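Local structure of iron-regulated outer membrane protein (Neisseria meningitidis, 4B7O) at residues 125-130 with 510-515; 386-391 with 439-444. The protein imports iron, probably as a siderophore complex, across the outer membrane as a TonB-dependent transporter. One frame throughout, in Å; residues are numbered along the deposited sequence.

Contact 1: 125-130 with 510-515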
ATOM      1  N   TYR A 125       7.116  -3.106   6.980  1.00 31.65           N
ATOM      2  CA  TYR A 125       6.946  -2.785   5.596  1.00 31.10           C
ATOM      3  C   TYR A 125       8.336  -2.618   4.987  1.00 32.46           C
ATOM      4  O   TYR A 125       9.302  -2.274   5.642  1.00 37.55           O
ATOM      5  CB  TYR A 125       6.167  -1.453   5.475  1.00 34.32           C
ATOM      6  CG  TYR A 125       6.749  -0.296   6.348  1.00 30.87           C
ATOM      7  CD1 TYR A 125       6.351  -0.119   7.664  1.00 32.40           C
ATOM      8  CD2 TYR A 125       7.666   0.596   5.837  1.00 33.31           C
ATOM      9  CE1 TYR A 125       6.876   0.900   8.466  1.00 34.03           C
ATOM     10  CE2 TYR A 125       8.175   1.632   6.616  1.00 36.54           C
ATOM     11  CZ  TYR A 125       7.767   1.764   7.929  1.00 35.69           C
ATOM     12  OH  TYR A 125       8.261   2.777   8.691  1.00 44.44           O
ATOM     13  N   SER A 126       8.394  -2.746   3.691  1.00 36.11           N
ATOM     14  CA  SER A 126       9.635  -2.784   2.974  1.00 37.29           C
ATOM     15  C   SER A 126       9.387  -1.860   1.818  1.00 36.86           C
ATOM     16  O   SER A 126       8.254  -1.650   1.444  1.00 40.50           O
ATOM     17  CB  SER A 126       9.805  -4.220   2.443  1.00 36.40           C
ATOM     18  OG  SER A 126      10.637  -4.260   1.332  1.00 41.78           O
ATOM     19  N   ASP A 127      10.436  -1.312   1.235  1.00 40.07           N
ATOM     20  CA  ASP A 127      10.209  -0.372   0.180  1.00 39.95           C
ATOM     21  C   ASP A 127      10.798  -0.832  -1.128  1.00 39.42           C
ATOM     22  O   ASP A 127      10.675  -0.151  -2.157  1.00 43.95           O
ATOM     23  CB  ASP A 127      10.678   1.031   0.615  1.00 46.66           C
ATOM     24  CG  ASP A 127      12.179   1.156   0.729  1.00 52.45           C
ATOM     25  OD1 ASP A 127      12.859   0.131   0.950  1.00 51.39           O
ATOM     26  OD2 ASP A 127      12.664   2.304   0.624  1.00 57.43           O
ATOM     27  N   SER A 128      11.385  -2.018  -1.113  1.00 39.10           N
ATOM     28  CA  SER A 128      11.895  -2.598  -2.365  1.00 45.36           C
ATOM     29  C   SER A 128      10.796  -3.298  -3.149  1.00 43.60           C
ATOM     30  O   SER A 128       9.710  -3.556  -2.633  1.00 47.10           O
ATOM     31  CB  SER A 128      13.088  -3.520  -2.119  1.00 44.11           C
ATOM     32  OG  SER A 128      14.042  -2.837  -1.293  1.00 52.98           O
ATOM     33  N   GLN A 129      11.051  -3.524  -4.422  1.00 43.46           N
ATOM     34  CA  GLN A 129      10.081  -4.206  -5.229  1.00 42.38           C
ATOM     35  C   GLN A 129      10.684  -5.390  -6.013  1.00 42.45           C
ATOM     36  O   GLN A 129      11.895  -5.485  -6.176  1.00 39.00           O
ATOM     37  CB  GLN A 129       9.490  -3.200  -6.177  1.00 39.33           C
ATOM     38  CG  GLN A 129      10.426  -2.825  -7.289  1.00 42.57           C
ATOM     39  CD  GLN A 129       9.794  -1.846  -8.214  1.00 43.66           C
ATOM     40  OE1 GLN A 129       8.582  -1.854  -8.410  1.00 46.29           O
ATOM     41  NE2 GLN A 129      10.594  -0.963  -8.757  1.00 42.07           N
ATOM     42  N   ILE A 130       9.810  -6.271  -6.491  1.00 41.62           N
ATOM     43  CA  ILE A 130      10.128  -7.293  -7.495  1.00 41.94           C
ATOM     44  C   ILE A 130      10.463  -6.778  -8.932  1.00 38.79           C
ATOM     45  O   ILE A 130      11.506  -7.085  -9.439  1.00 45.98           O
ATOM     46  CB  ILE A 130       9.021  -8.374  -7.507  1.00 40.88           C
ATOM     47  CG1 ILE A 130       8.996  -9.058  -6.130  1.00 38.61           C
ATOM     48  CG2 ILE A 130       9.278  -9.413  -8.608  1.00 41.53           C
ATOM     49  CD1 ILE A 130       7.720  -9.805  -5.887  1.00 40.15           C
ATOM     50  N   SER A 510      15.157   7.152   1.721  1.00 40.90           N
ATOM     51  CA  SER A 510      16.363   6.596   1.068  1.00 39.10           C
ATOM     52  C   SER A 510      16.102   5.955  -0.260  1.00 36.84           C
ATOM     53  O   SER A 510      15.028   5.418  -0.492  1.00 39.47           O
ATOM     54  CB  SER A 510      16.955   5.501   1.966  1.00 52.20           C
ATOM     55  OG  SER A 510      15.978   4.534   2.350  1.00 45.32           O
ATOM     56  N   PRO A 511      17.091   5.996  -1.162  1.00 41.41           N
ATOM     57  CA  PRO A 511      16.921   5.466  -2.529  1.00 37.69           C
ATOM     58  C   PRO A 511      16.459   4.040  -2.443  1.00 38.61           C
ATOM     59  O   PRO A 511      16.906   3.326  -1.550  1.00 37.67           O
ATOM     60  CB  PRO A 511      18.339   5.455  -3.078  1.00 38.05           C
ATOM     61  CG  PRO A 511      19.174   6.271  -2.147  1.00 34.78           C
ATOM     62  CD  PRO A 511      18.347   6.745  -1.015  1.00 38.80           C
ATOM     63  N   ARG A 512      15.552   3.627  -3.310  1.00 41.17           N
ATOM     64  CA  ARG A 512      15.164   2.209  -3.340  1.00 44.82           C
ATOM     65  C   ARG A 512      16.188   1.385  -4.098  1.00 43.24           C
ATOM     66  O   ARG A 512      16.739   1.839  -5.097  1.00 45.40           O
ATOM     67  CB  ARG A 512      13.806   2.004  -3.975  1.00 43.06           C
ATOM     68  CG  ARG A 512      12.854   3.173  -3.788  1.00 51.90           C
ATOM     69  CD  ARG A 512      12.520   3.567  -2.347  1.00 49.08           C
ATOM     70  NE  ARG A 512      11.543   4.681  -2.446  1.00 51.76           N
ATOM     71  CZ  ARG A 512      11.837   5.973  -2.668  1.00 56.41           C
ATOM     72  NH1 ARG A 512      13.099   6.422  -2.723  1.00 55.15           N
ATOM     73  NH2 ARG A 512      10.848   6.846  -2.797  1.00 56.56           N
ATOM     74  N   LEU A 513      16.461   0.184  -3.609  1.00 41.77           N
ATOM     75  CA  LEU A 513      17.261  -0.788  -4.383  1.00 40.90           C
ATOM     76  C   LEU A 513      16.556  -1.096  -5.695  1.00 40.78           C
ATOM     77  O   LEU A 513      15.342  -1.062  -5.784  1.00 42.40           O
ATOM     78  CB  LEU A 513      17.453  -2.061  -3.576  1.00 34.37           C
ATOM     79  CG  LEU A 513      18.006  -1.870  -2.155  1.00 36.12           C
ATOM     80  CD1 LEU A 513      17.732  -3.051  -1.241  1.00 33.05           C
ATOM     81  CD2 LEU A 513      19.501  -1.558  -2.146  1.00 41.47           C
ATOM     82  N   TYR A 514      17.327  -1.350  -6.733  1.00 38.42           N
ATOM     83  CA  TYR A 514      16.779  -1.675  -8.085  1.00 42.03           C
ATOM     84  C   TYR A 514      15.910  -2.951  -8.065  1.00 36.52           C
ATOM     85  O   TYR A 514      15.924  -3.707  -7.076  1.00 37.25           O
ATOM     86  CB  TYR A 514      17.970  -1.821  -9.062  1.00 42.08           C
ATOM     87  CG  TYR A 514      17.686  -1.753 -10.547  1.00 48.24           C
ATOM     88  CD1 TYR A 514      17.269  -0.558 -11.167  1.00 43.40           C
ATOM     89  CD2 TYR A 514      17.895  -2.891 -11.363  1.00 43.70           C
ATOM     90  CE1 TYR A 514      17.041  -0.506 -12.552  1.00 39.61           C
ATOM     91  CE2 TYR A 514      17.655  -2.840 -12.722  1.00 39.27           C
ATOM     92  CZ  TYR A 514      17.240  -1.678 -13.316  1.00 42.08           C
ATOM     93  OH  TYR A 514      17.033  -1.716 -14.689  1.00 43.87           O
ATOM     94  N   ASP A 515      15.133  -3.183  -9.110  1.00 38.31           N
ATOM     95  CA  ASP A 515      14.165  -4.327  -9.088  1.00 41.92           C
ATOM     96  C   ASP A 515      14.842  -5.611  -8.680  1.00 41.45           C
ATOM     97  O   ASP A 515      15.928  -5.953  -9.191  1.00 42.17           O
ATOM     98  CB  ASP A 515      13.551  -4.533 -10.469  1.00 47.71           C
ATOM     99  CG  ASP A 515      12.766  -3.336 -10.933  1.00 52.38           C
ATOM    100  OD1 ASP A 515      12.778  -2.340 -10.155  1.00 55.72           O
ATOM    101  OD2 ASP A 515      12.151  -3.392 -12.046  1.00 44.21           O
TER
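Asp-127 meets the bent side chain of Arg-512. Its OD2 lies 3.2 Å from Arg-512 CD and 4.0 Å from Arg-512 NE. The carboxylate and guanidinium planes are only 5° apart, yet OD2 sits well out of the guanidinium plane. No guanidinium N-H points at it; with Arg-512 the attraction is one of charge alone. CG of Asp-127 stands between its backbone N and carbonyl carbon (chi1 70°), which sends the carboxylate across to 510-515. Further along, Ser-128 OG rests on the methyl CD1 of Leu-513 at 3.7 Å. The extended chain of Gln-129 then reaches Asp-515. Here Gln-129 NE2 is 2.9 Å from Asp-515 OD1, with the amide and carboxylate planes steeply inclined at 75°. CB of Asp-515 also lies 3.4 Å from the backbone O of Ile-130.

A second shell holds these groups. Lys-442 forms a salt bridge with Asp-127 OD2, the stronger polar partner of that oxygen. Arg-512 turns its NH2 to Glu-535 in a salt bridge and to the backbone O of Asn-115. Its NH1 bonds weakly to Ser-510 O, within its own segment. Asp-127 and Arg-512 thus each have a second, opposite charge in contact, which probably favours their ionised forms. Just beyond the contact, backbone hydrogen bonds join Gln-129 to Ala-516 and Ile-130 to Leu-517. The touching parts of the two segments run in nearly the same direction. Segment 125-130 is a loop that follows plug strand 118-121. The loop at 510-515 comes after barrel strand 498-509. Such polar, largely buried contacts between plug and barrel wall are characteristic of the plugged beta-barrel of TonB-dependent transporters.

Contact 2: 386-391 with 439-444; sequences HQEIKP and NPTKTD
Gln-387 and Lys-442 form the hydrogen-bonded antiparallel pair at the tight centre of the contact. Gln-387 N reaches Lys-442 O at 2.8 Å in an almost straight bond (177°). Lys-442 N returns a bond to Gln-387 O at 3.0 Å. Beyond the paired strand residues, Ile-389 N bonds to Pro-440 O at 3.2 Å, and Ile-389 CB packs on Pro-440 CD. On this buried face Gln-387 and Lys-442 lie side by side, and the tip of Lys-442 bonds to the backbone O of Pro-511. The strands are neighbouring staves of the transporter's beta-barrel, joined by a long loop that carries helix 423-434. The other face is more open, and its residues are partly exposed. There the edge of the His-386 ring meets Thr-443, with CD2 3.4 Å from OG1. Glu-388 lies alongside Thr-441, its CG 3.7 Å from the methyl CG2. With CG opposite its backbone N (chi1 -170°) and the rest extended, Glu-388 carries its carboxylate to Asn-439. Asn-439 ND2 gives OE2 a 3.0 Å hydrogen bond on the anti side, 33° out of the carboxylate plane. Beyond it, the side chains of Pro-391 and Asn-439 pass each other in opposite directions, CD 3.5 Å from OD1.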
ATOM      1  N   HIS A 386      16.554  -3.335   7.950  1.00 41.16           N
ATOM      2  CA  HIS A 386      17.530  -3.950   7.023  1.00 37.24           C
ATOM      3  C   HIS A 386      16.856  -4.691   5.910  1.00 36.43           C
ATOM      4  O   HIS A 386      16.010  -5.607   6.146  1.00 32.63           O
ATOM      5  CB  HIS A 386      18.488  -4.906   7.785  1.00 42.60           C
ATOM      6  CG  HIS A 386      19.665  -5.381   6.956  1.00 44.25           C
ATOM      7  ND1 HIS A 386      19.601  -6.483   6.168  1.00 42.37           N
ATOM      8  CD2 HIS A 386      20.942  -4.843   6.779  1.00 44.33           C
ATOM      9  CE1 HIS A 386      20.776  -6.637   5.533  1.00 44.03           C
ATOM     10  NE2 HIS A 386      21.590  -5.627   5.900  1.00 44.25           N
ATOM     11  N   GLN A 387      17.208  -4.304   4.688  1.00 35.66           N
ATOM     12  CA  GLN A 387      16.773  -5.034   3.522  1.00 38.89           C
ATOM     13  C   GLN A 387      17.842  -5.775   2.770  1.00 37.78           C
ATOM     14  O   GLN A 387      18.906  -5.215   2.527  1.00 43.36           O
ATOM     15  CB  GLN A 387      16.111  -4.081   2.542  1.00 41.59           C
ATOM     16  CG  GLN A 387      14.637  -3.984   2.818  1.00 50.26           C
ATOM     17  CD  GLN A 387      14.062  -2.731   2.258  1.00 48.37           C
ATOM     18  OE1 GLN A 387      14.377  -1.631   2.728  1.00 49.34           O
ATOM     19  NE2 GLN A 387      13.224  -2.878   1.247  1.00 45.98           N
ATOM     20  N   GLU A 388      17.522  -6.981   2.298  1.00 37.40           N
ATOM     21  CA  GLU A 388      18.477  -7.727   1.445  1.00 41.77           C
ATOM     22  C   GLU A 388      17.765  -8.422   0.319  1.00 42.73           C
ATOM     23  O   GLU A 388      16.833  -9.205   0.579  1.00 41.28           O
ATOM     24  CB  GLU A 388      19.270  -8.776   2.247  1.00 39.05           C
ATOM     25  CG  GLU A 388      20.425  -9.392   1.450  1.00 39.75           C
ATOM     26  CD  GLU A 388      21.321 -10.438   2.197  1.00 51.51           C
ATOM     27  OE1 GLU A 388      21.154 -10.699   3.434  1.00 49.85           O
ATOM     28  OE2 GLU A 388      22.214 -11.034   1.519  1.00 49.85           O
ATOM     29  N   ILE A 389      18.190  -8.134  -0.914  1.00 34.44           N
ATOM     30  CA  ILE A 389      17.650  -8.748  -2.106  1.00 31.70           C
ATOM     31  C   ILE A 389      18.613  -9.922  -2.423  1.00 38.19           C
ATOM     32  O   ILE A 389      19.804  -9.718  -2.445  1.00 35.80           O
ATOM     33  CB  ILE A 389      17.679  -7.740  -3.263  1.00 28.67           C
ATOM     34  CG1 ILE A 389      16.626  -6.650  -3.116  1.00 34.48           C
ATOM     35  CG2 ILE A 389      17.436  -8.385  -4.568  1.00 31.44           C
ATOM     36  CD1 ILE A 389      16.447  -5.709  -4.316  1.00 28.36           C
ATOM     37  N   LYS A 390      18.095 -11.140  -2.640  1.00 41.13           N
ATOM     38  CA  LYS A 390      18.909 -12.375  -2.846  1.00 40.68           C
ATOM     39  C   LYS A 390      18.350 -13.112  -3.999  1.00 37.84           C
ATOM     40  O   LYS A 390      17.363 -13.824  -3.828  1.00 44.05           O
ATOM     41  CB  LYS A 390      18.796 -13.318  -1.643  1.00 41.56           C
ATOM     42  CG  LYS A 390      18.701 -12.574  -0.331  1.00 43.43           C
ATOM     43  CD  LYS A 390      18.231 -13.466   0.797  1.00 42.03           C
ATOM     44  CE  LYS A 390      18.429 -12.709   2.082  1.00 38.91           C
ATOM     45  NZ  LYS A 390      18.330 -13.607   3.246  1.00 44.40           N
ATOM     46  N   PRO A 391      18.897 -12.898  -5.197  1.00 37.38           N
ATOM     47  CA  PRO A 391      18.457 -13.625  -6.378  1.00 39.25           C
ATOM     48  C   PRO A 391      19.028 -15.071  -6.394  1.00 44.92           C
ATOM     49  O   PRO A 391      19.898 -15.394  -5.587  1.00 46.76           O
ATOM     50  CB  PRO A 391      19.022 -12.797  -7.511  1.00 42.02           C
ATOM     51  CG  PRO A 391      20.229 -12.124  -6.935  1.00 36.75           C
ATOM     52  CD  PRO A 391      20.064 -12.049  -5.463  1.00 36.46           C
ATOM     53  N   ASN A 439      24.814  -9.644  -3.028  1.00 44.06           N
ATOM     54  CA  ASN A 439      23.469  -9.256  -2.669  1.00 44.13           C
ATOM     55  C   ASN A 439      23.370  -7.809  -2.196  1.00 45.55           C
ATOM     56  O   ASN A 439      23.953  -7.453  -1.157  1.00 47.38           O
ATOM     57  CB  ASN A 439      23.012 -10.144  -1.542  1.00 37.87           C
ATOM     58  CG  ASN A 439      22.650 -11.506  -2.025  1.00 35.76           C
ATOM     59  OD1 ASN A 439      22.741 -11.775  -3.226  1.00 35.33           O
ATOM     60  ND2 ASN A 439      22.186 -12.353  -1.126  1.00 31.51           N
ATOM     61  N   PRO A 440      22.582  -6.998  -2.900  1.00 39.27           N
ATOM     62  CA  PRO A 440      22.367  -5.604  -2.537  1.00 40.07           C
ATOM     63  C   PRO A 440      21.652  -5.535  -1.230  1.00 40.04           C
ATOM     64  O   PRO A 440      20.843  -6.429  -0.930  1.00 41.94           O
ATOM     65  CB  PRO A 440      21.478  -5.076  -3.649  1.00 40.04           C
ATOM     66  CG  PRO A 440      21.542  -6.122  -4.731  1.00 42.48           C
ATOM     67  CD  PRO A 440      21.681  -7.406  -3.974  1.00 42.63           C
ATOM     68  N   THR A 441      22.019  -4.548  -0.411  1.00 39.90           N
ATOM     69  CA  THR A 441      21.342  -4.335   0.856  1.00 43.40           C
ATOM     70  C   THR A 441      21.132  -2.833   1.181  1.00 43.25           C
ATOM     71  O   THR A 441      21.694  -1.947   0.537  1.00 42.45           O
ATOM     72  CB  THR A 441      22.109  -4.970   2.019  1.00 43.20           C
ATOM     73  OG1 THR A 441      23.266  -4.189   2.255  1.00 45.27           O
ATOM     74  CG2 THR A 441      22.522  -6.390   1.717  1.00 41.26           C
ATOM     75  N   LYS A 442      20.337  -2.564   2.209  1.00 41.17           N
ATOM     76  CA  LYS A 442      20.029  -1.180   2.600  1.00 37.82           C
ATOM     77  C   LYS A 442      19.657  -1.202   4.048  1.00 38.17           C
ATOM     78  O   LYS A 442      18.806  -2.003   4.458  1.00 38.77           O
ATOM     79  CB  LYS A 442      18.896  -0.581   1.787  1.00 38.44           C
ATOM     80  CG  LYS A 442      18.759   0.917   2.042  1.00 43.82           C
ATOM     81  CD  LYS A 442      17.807   1.560   1.060  1.00 38.40           C
ATOM     82  CE  LYS A 442      16.392   1.509   1.600  1.00 40.46           C
ATOM     83  NZ  LYS A 442      15.491   2.144   0.602  1.00 36.12           N
ATOM     84  N   THR A 443      20.362  -0.400   4.840  1.00 37.45           N
ATOM     85  CA  THR A 443      20.007  -0.222   6.245  1.00 43.50           C
ATOM     86  C   THR A 443      19.404   1.183   6.413  1.00 41.36           C
ATOM     87  O   THR A 443      19.945   2.140   5.883  1.00 40.77           O
ATOM     88  CB  THR A 443      21.257  -0.327   7.121  1.00 45.67           C
ATOM     89  OG1 THR A 443      21.846  -1.608   6.921  1.00 55.50           O
ATOM     90  CG2 THR A 443      20.932  -0.148   8.589  1.00 48.34           C
ATOM     91  N   ASP A 444      18.266   1.290   7.089  1.00 44.09           N
ATOM     92  CA  ASP A 444      17.686   2.600   7.419  1.00 40.74           C
ATOM     93  C   ASP A 444      17.604   2.663   8.917  1.00 41.17           C
ATOM     94  O   ASP A 444      17.192   1.688   9.566  1.00 38.53           O
ATOM     95  CB  ASP A 444      16.328   2.842   6.797  1.00 40.86           C
ATOM     96  CG  ASP A 444      16.390   3.092   5.301  1.00 43.67           C
ATOM     97  OD1 ASP A 444      17.037   4.063   4.865  1.00 49.70           O
ATOM     98  OD2 ASP A 444      15.749   2.333   4.527  1.00 46.17           O
TER

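Contact 1 joins plug to barrel, and contact 2 joins two strands of the barrel wall beside it. Their centres are 9 Å apart. Several polar links tie them. Asp-127 OD2 and Lys-442 NZ form a 2.8 Å salt bridge, so a barrel lysine grips the plug directly. This shows that the face bearing Gln-387 and Lys-442 looks into the lumen. Ser-510 OG and Asp-444 OD1 lie 2.8 Å apart, a probable hydrogen bond within the barrel. The end of Gln-387 lies close to Ser-126 and Ser-128. The protein is in its apo form, and neither contact holds a bound ligand.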